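Local coordinates for protein octaprenyl-diphosphate synthase (Bacteroides thetaiotaomicron, PDB 3RMG) that probably acts as a magnesium-dependent prenyltransferase of the FPP/GGPP synthase family, extending isoprenoid diphosphates, at residues I9-K21 / M49-L61. Sequence-based numbering, arbitrary orientation.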
loop_
_atom_site.group_PDB
_atom_site.type_symbol
_atom_site.label_atom_id
_atom_site.label_comp_id
_atom_site.label_asym_id
_atom_site.label_seq_id
_atom_site.Cartn_x
_atom_site.Cartn_y
_atom_site.Cartn_z
ATOM N N ILE A 9 25.933 -17.096 -14.454
ATOM C CA ILE A 9 25.041 -16.424 -13.522
ATOM C C ILE A 9 23.765 -17.206 -13.169
ATOM O O ILE A 9 23.408 -17.311 -11.997
ATOM C CB ILE A 9 24.616 -15.050 -14.060
ATOM C CG1 ILE A 9 25.802 -14.084 -14.111
ATOM C CG2 ILE A 9 23.484 -14.475 -13.211
ATOM C CD1 ILE A 9 25.478 -12.799 -14.909
ATOM N N LYS A 10 23.079 -17.740 -14.177
ATOM C CA LYS A 10 21.750 -18.326 -13.977
ATOM C C LYS A 10 21.761 -19.833 -13.819
ATOM O O LYS A 10 20.984 -20.385 -13.040
ATOM C CB LYS A 10 20.823 -17.996 -15.157
ATOM C CG LYS A 10 20.791 -16.540 -15.591
ATOM C CD LYS A 10 19.468 -16.208 -16.291
ATOM C CE LYS A 10 19.522 -14.835 -16.970
ATOM N NZ LYS A 10 18.171 -14.322 -17.349
ATOM N N THR A 11 22.621 -20.508 -14.570
ATOM C CA THR A 11 22.612 -21.967 -14.560
ATOM C C THR A 11 22.521 -22.545 -13.144
ATOM O O THR A 11 21.687 -23.404 -12.881
ATOM C CB THR A 11 23.833 -22.570 -15.295
ATOM O OG1 THR A 11 23.879 -22.085 -16.651
ATOM C CG2 THR A 11 23.718 -24.087 -15.306
ATOM N N PRO A 12 23.364 -22.047 -12.218
ATOM C CA PRO A 12 23.432 -22.602 -10.861
ATOM C C PRO A 12 22.143 -22.394 -10.086
ATOM O O PRO A 12 21.933 -23.038 -9.051
ATOM C CB PRO A 12 24.582 -21.826 -10.205
ATOM C CG PRO A 12 25.325 -21.165 -11.344
ATOM C CD PRO A 12 24.277 -20.906 -12.393
ATOM N N ILE A 13 21.276 -21.519 -10.593
ATOM C CA ILE A 13 20.017 -21.211 -9.906
ATOM C C ILE A 13 18.819 -21.409 -10.827
ATOM O O ILE A 13 17.702 -20.962 -10.542
ATOM C CB ILE A 13 20.017 -19.779 -9.327
ATOM C CG1 ILE A 13 20.490 -18.780 -10.377
ATOM C CG2 ILE A 13 20.939 -19.706 -8.155
ATOM C CD1 ILE A 13 20.075 -17.352 -10.083
ATOM N N GLU A 14 19.071 -22.110 -11.923
ATOM C CA GLU A 14 18.085 -22.375 -12.957
ATOM C C GLU A 14 16.726 -22.858 -12.420
ATOM O O GLU A 14 15.674 -22.358 -12.831
ATOM C CB GLU A 14 18.668 -23.420 -13.912
ATOM C CG GLU A 14 18.156 -23.377 -15.355
ATOM C CD GLU A 14 18.668 -24.567 -16.182
ATOM O OE1 GLU A 14 19.865 -24.921 -16.060
ATOM O OE2 GLU A 14 17.871 -25.158 -16.943
ATOM N N ALA A 15 16.749 -23.844 -11.529
ATOM C CA ALA A 15 15.523 -24.477 -11.042
ATOM C C ALA A 15 14.760 -23.552 -10.112
ATOM O O ALA A 15 13.530 -23.452 -10.187
ATOM C CB ALA A 15 15.827 -25.835 -10.335
ATOM N N GLU A 16 15.493 -22.872 -9.232
ATOM C CA GLU A 16 14.867 -21.952 -8.284
ATOM C C GLU A 16 14.397 -20.675 -8.981
ATOM O O GLU A 16 13.422 -20.057 -8.562
ATOM C CB GLU A 16 15.769 -21.670 -7.077
ATOM C CG GLU A 16 17.233 -21.619 -7.389
ATOM C CD GLU A 16 17.895 -22.991 -7.401
ATOM O OE1 GLU A 16 18.157 -23.566 -6.309
ATOM O OE2 GLU A 16 18.184 -23.474 -8.516
ATOM N N LEU A 17 15.059 -20.309 -10.071
ATOM C CA LEU A 17 14.551 -19.254 -10.928
ATOM C C LEU A 17 13.179 -19.592 -11.504
ATOM O O LEU A 17 12.334 -18.711 -11.686
ATOM C CB LEU A 17 15.508 -18.977 -12.074
ATOM C CG LEU A 17 16.396 -17.759 -11.868
ATOM C CD1 LEU A 17 17.349 -17.618 -13.035
ATOM C CD2 LEU A 17 15.546 -16.499 -11.682
ATOM N N GLU A 18 12.959 -20.863 -11.805
ATOM C CA GLU A 18 11.682 -21.260 -12.363
ATOM C C GLU A 18 10.652 -21.225 -11.258
ATOM O O GLU A 18 9.523 -20.782 -11.463
ATOM C CB GLU A 18 11.762 -22.656 -12.990
ATOM C CG GLU A 18 12.391 -22.660 -14.388
ATOM C CD GLU A 18 12.739 -24.057 -14.883
ATOM O OE1 GLU A 18 13.574 -24.163 -15.808
ATOM O OE2 GLU A 18 12.189 -25.045 -14.345
ATOM N N ASP A 19 11.044 -21.695 -10.078
ATOM C CA ASP A 19 10.139 -21.690 -8.944
ATOM C C ASP A 19 9.763 -20.258 -8.580
ATOM O O ASP A 19 8.638 -19.991 -8.183
ATOM C CB ASP A 19 10.778 -22.384 -7.748
ATOM C CG ASP A 19 11.020 -23.856 -8.002
ATOM O OD1 ASP A 19 10.508 -24.354 -9.020
ATOM O OD2 ASP A 19 11.710 -24.510 -7.190
ATOM N N PHE A 20 10.705 -19.333 -8.709
ATOM C CA PHE A 20 10.392 -17.961 -8.377
ATOM C C PHE A 20 9.419 -17.353 -9.376
ATOM O O PHE A 20 8.575 -16.532 -9.007
ATOM C CB PHE A 20 11.627 -17.074 -8.363
ATOM C CG PHE A 20 11.295 -15.640 -8.585
ATOM C CD1 PHE A 20 10.937 -14.825 -7.513
ATOM C CD2 PHE A 20 11.260 -15.115 -9.869
ATOM C CE1 PHE A 20 10.595 -13.489 -7.716
ATOM C CE2 PHE A 20 10.916 -13.782 -10.092
ATOM C CZ PHE A 20 10.580 -12.966 -9.015
ATOM N N LYS A 21 9.572 -17.721 -10.644
ATOM C CA LYS A 21 8.754 -17.150 -11.714
ATOM C C LYS A 21 7.304 -17.612 -11.598
ATOM O O LYS A 21 6.378 -16.831 -11.804
ATOM C CB LYS A 21 9.325 -17.526 -13.078
ATOM C CG LYS A 21 9.406 -16.360 -14.049
ATOM C CD LYS A 21 10.711 -16.415 -14.827
ATOM C CE LYS A 21 11.033 -15.073 -15.485
ATOM N NZ LYS A 21 10.208 -14.805 -16.701
ATOM N N MET A 49 15.375 -10.359 -14.525
ATOM C CA MET A 49 15.065 -10.371 -13.104
ATOM C C MET A 49 16.307 -10.080 -12.283
ATOM O O MET A 49 16.777 -10.932 -11.536
ATOM C CB MET A 49 14.491 -11.730 -12.710
ATOM C CG MET A 49 13.163 -12.051 -13.374
ATOM S SD MET A 49 13.116 -13.744 -13.978
ATOM C CE MET A 49 14.465 -13.719 -15.169
ATOM N N MET A 50 16.827 -8.869 -12.422
ATOM C CA MET A 50 18.061 -8.482 -11.774
ATOM C C MET A 50 18.034 -8.721 -10.257
ATOM O O MET A 50 19.000 -9.237 -9.680
ATOM C CB MET A 50 18.368 -7.020 -12.080
ATOM C CG MET A 50 19.781 -6.790 -12.593
ATOM S SD MET A 50 20.102 -7.749 -14.096
ATOM C CE MET A 50 18.800 -7.135 -15.168
ATOM N N ARG A 51 16.927 -8.366 -9.611
ATOM C CA ARG A 51 16.836 -8.492 -8.156
ATOM C C ARG A 51 16.550 -9.920 -7.681
ATOM O O ARG A 51 17.175 -10.387 -6.738
ATOM C CB ARG A 51 15.818 -7.501 -7.571
ATOM C CG ARG A 51 16.246 -6.050 -7.672
ATOM C CD ARG A 51 15.054 -5.090 -7.485
ATOM N NE ARG A 51 15.418 -3.744 -7.900
ATOM C CZ ARG A 51 15.114 -3.211 -9.080
ATOM N NH1 ARG A 51 14.401 -3.899 -9.962
ATOM N NH2 ARG A 51 15.505 -1.975 -9.365
ATOM N N PRO A 52 15.588 -10.610 -8.314
ATOM C CA PRO A 52 15.372 -12.019 -7.980
ATOM C C PRO A 52 16.630 -12.864 -8.146
ATOM O O PRO A 52 16.905 -13.724 -7.309
ATOM C CB PRO A 52 14.283 -12.442 -8.967
ATOM C CG PRO A 52 13.485 -11.198 -9.136
ATOM C CD PRO A 52 14.534 -10.105 -9.207
ATOM N N ILE A 53 17.408 -12.618 -9.193
ATOM C CA ILE A 53 18.667 -13.353 -9.339
ATOM C C ILE A 53 19.603 -13.074 -8.154
ATOM O O ILE A 53 20.262 -13.976 -7.644
ATOM C CB ILE A 53 19.363 -13.055 -10.673
ATOM C CG1 ILE A 53 18.652 -13.784 -11.818
ATOM C CG2 ILE A 53 20.802 -13.481 -10.617
ATOM C CD1 ILE A 53 18.967 -13.210 -13.196
ATOM N N LEU A 54 19.648 -11.827 -7.702
ATOM C CA LEU A 54 20.444 -11.499 -6.529
ATOM C C LEU A 54 19.968 -12.270 -5.280
ATOM O O LEU A 54 20.777 -12.803 -4.525
ATOM C CB LEU A 54 20.408 -9.997 -6.256
ATOM C CG LEU A 54 21.357 -9.495 -5.176
ATOM C CD1 LEU A 54 22.771 -9.940 -5.521
ATOM C CD2 LEU A 54 21.284 -7.979 -5.026
ATOM N N VAL A 55 18.660 -12.305 -5.050
ATOM C CA VAL A 55 18.135 -12.978 -3.872
ATOM C C VAL A 55 18.565 -14.445 -3.876
ATOM O O VAL A 55 19.020 -14.968 -2.861
ATOM C CB VAL A 55 16.591 -12.917 -3.818
ATOM C CG1 VAL A 55 16.073 -13.767 -2.644
ATOM C CG2 VAL A 55 16.100 -11.460 -3.719
ATOM N N LEU A 56 18.422 -15.097 -5.029
ATOM C CA LEU A 56 18.753 -16.506 -5.158
ATOM C C LEU A 56 20.244 -16.742 -4.977
ATOM O O LEU A 56 20.640 -17.623 -4.200
ATOM C CB LEU A 56 18.252 -17.077 -6.494
ATOM C CG LEU A 56 16.748 -16.859 -6.705
ATOM C CD1 LEU A 56 16.286 -17.359 -8.042
ATOM C CD2 LEU A 56 15.950 -17.516 -5.589
ATOM N N LEU A 57 21.080 -15.968 -5.672
ATOM C CA LEU A 57 22.528 -16.177 -5.531
ATOM C C LEU A 57 22.995 -15.994 -4.086
ATOM O O LEU A 57 23.746 -16.827 -3.570
ATOM C CB LEU A 57 23.345 -15.309 -6.494
ATOM C CG LEU A 57 23.228 -15.579 -8.000
ATOM C CD1 LEU A 57 23.907 -14.514 -8.781
ATOM C CD2 LEU A 57 23.786 -16.940 -8.391
ATOM N N VAL A 58 22.558 -14.920 -3.421
ATOM C CA VAL A 58 22.998 -14.661 -2.029
ATOM C C VAL A 58 22.608 -15.803 -1.096
ATOM O O VAL A 58 23.387 -16.207 -0.244
ATOM C CB VAL A 58 22.430 -13.314 -1.468
ATOM C CG1 VAL A 58 22.571 -13.236 0.074
ATOM C CG2 VAL A 58 23.127 -12.168 -2.099
ATOM N N ALA A 59 21.394 -16.316 -1.247
ATOM C CA ALA A 59 20.945 -17.416 -0.391
ATOM C C ALA A 59 21.822 -18.641 -0.614
ATOM O O ALA A 59 22.205 -19.340 0.340
ATOM C CB ALA A 59 19.467 -17.747 -0.640
ATOM N N ARG A 60 22.166 -18.878 -1.876
ATOM C CA ARG A 60 23.003 -20.020 -2.231
ATOM C C ARG A 60 24.436 -19.876 -1.707
ATOM O O ARG A 60 25.165 -20.867 -1.606
ATOM C CB ARG A 60 22.967 -20.291 -3.739
ATOM C CG ARG A 60 21.654 -20.959 -4.211
ATOM C CD ARG A 60 21.535 -22.427 -3.782
ATOM N NE ARG A 60 22.640 -23.212 -4.322
ATOM C CZ ARG A 60 22.678 -23.677 -5.570
ATOM N NH1 ARG A 60 21.661 -23.454 -6.401
ATOM N NH2 ARG A 60 23.731 -24.370 -5.989
ATOM N N LEU A 61 24.845 -18.664 -1.339
ATOM C CA LEU A 61 26.116 -18.534 -0.619
ATOM C C LEU A 61 26.074 -19.327 0.686
ATOM O O LEU A 61 27.089 -19.845 1.124
ATOM C CB LEU A 61 26.457 -17.079 -0.308
ATOM C CG LEU A 61 26.968 -16.202 -1.443
ATOM C CD1 LEU A 61 27.170 -14.785 -0.935
ATOM C CD2 LEU A 61 28.268 -16.776 -2.004
#
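Ile13 meets Ile53, Leu56 and Leu57 where the chain turns from helix 5-10 into helix 14-23, and this is the tightly packed part of the contact. Its CD1 lies 4.0 Å from Leu56 CB and also touches Ile53 CG2, while its CG2 rests on Leu57 CD2. With CG1 between the backbone N and the carbonyl carbon (chi1 48°) and CG2 beside the N, both branches touch Leu56 CB, and they reach Ile53 and Leu57 respectively. Ile9 extends the apolar patch, its CG2 meeting Ile53 CG2 at 3.9 Å with the two side chains at roughly a right angle. One turn into the next helix, Leu17 CD2 packs 3.8 Å from Leu56 CD1. At the far end Pro52 lies over one face of the Phe20 ring: its CB is 3.8 Å from the ring centroid and 16° off the normal, a CH-pi contact. Phe24 also meets this ring.

The more solvent-accessible margins carry the charged groups. The looser one is at Lys10, which is extended beyond CG and reaches Ile53 CD1 with its CE, at 4.1 Å; nearby, the side chain of Met49 is poorly ordered. At the other end Arg60, bent at chi2 and chi3, donates NH1 to Pro12 O at 2.7 Å, with an N-H...O angle of 135° and the oxygen tilted out of the guanidinium plane. The same NH1 makes a long salt bridge with Glu16 OE1, 3.5 Å away.

The N-terminal helices thus lie against helix 50-62, which also packs on helices 67-90, 174-188 and 309-323 of the all-helical prenyl synthase fold. Most of the close contacts are apolar, so burial of hydrocarbon probably dominates, while the bent hydrogen bond and long salt bridge imply a modest polar tether where the chain turns.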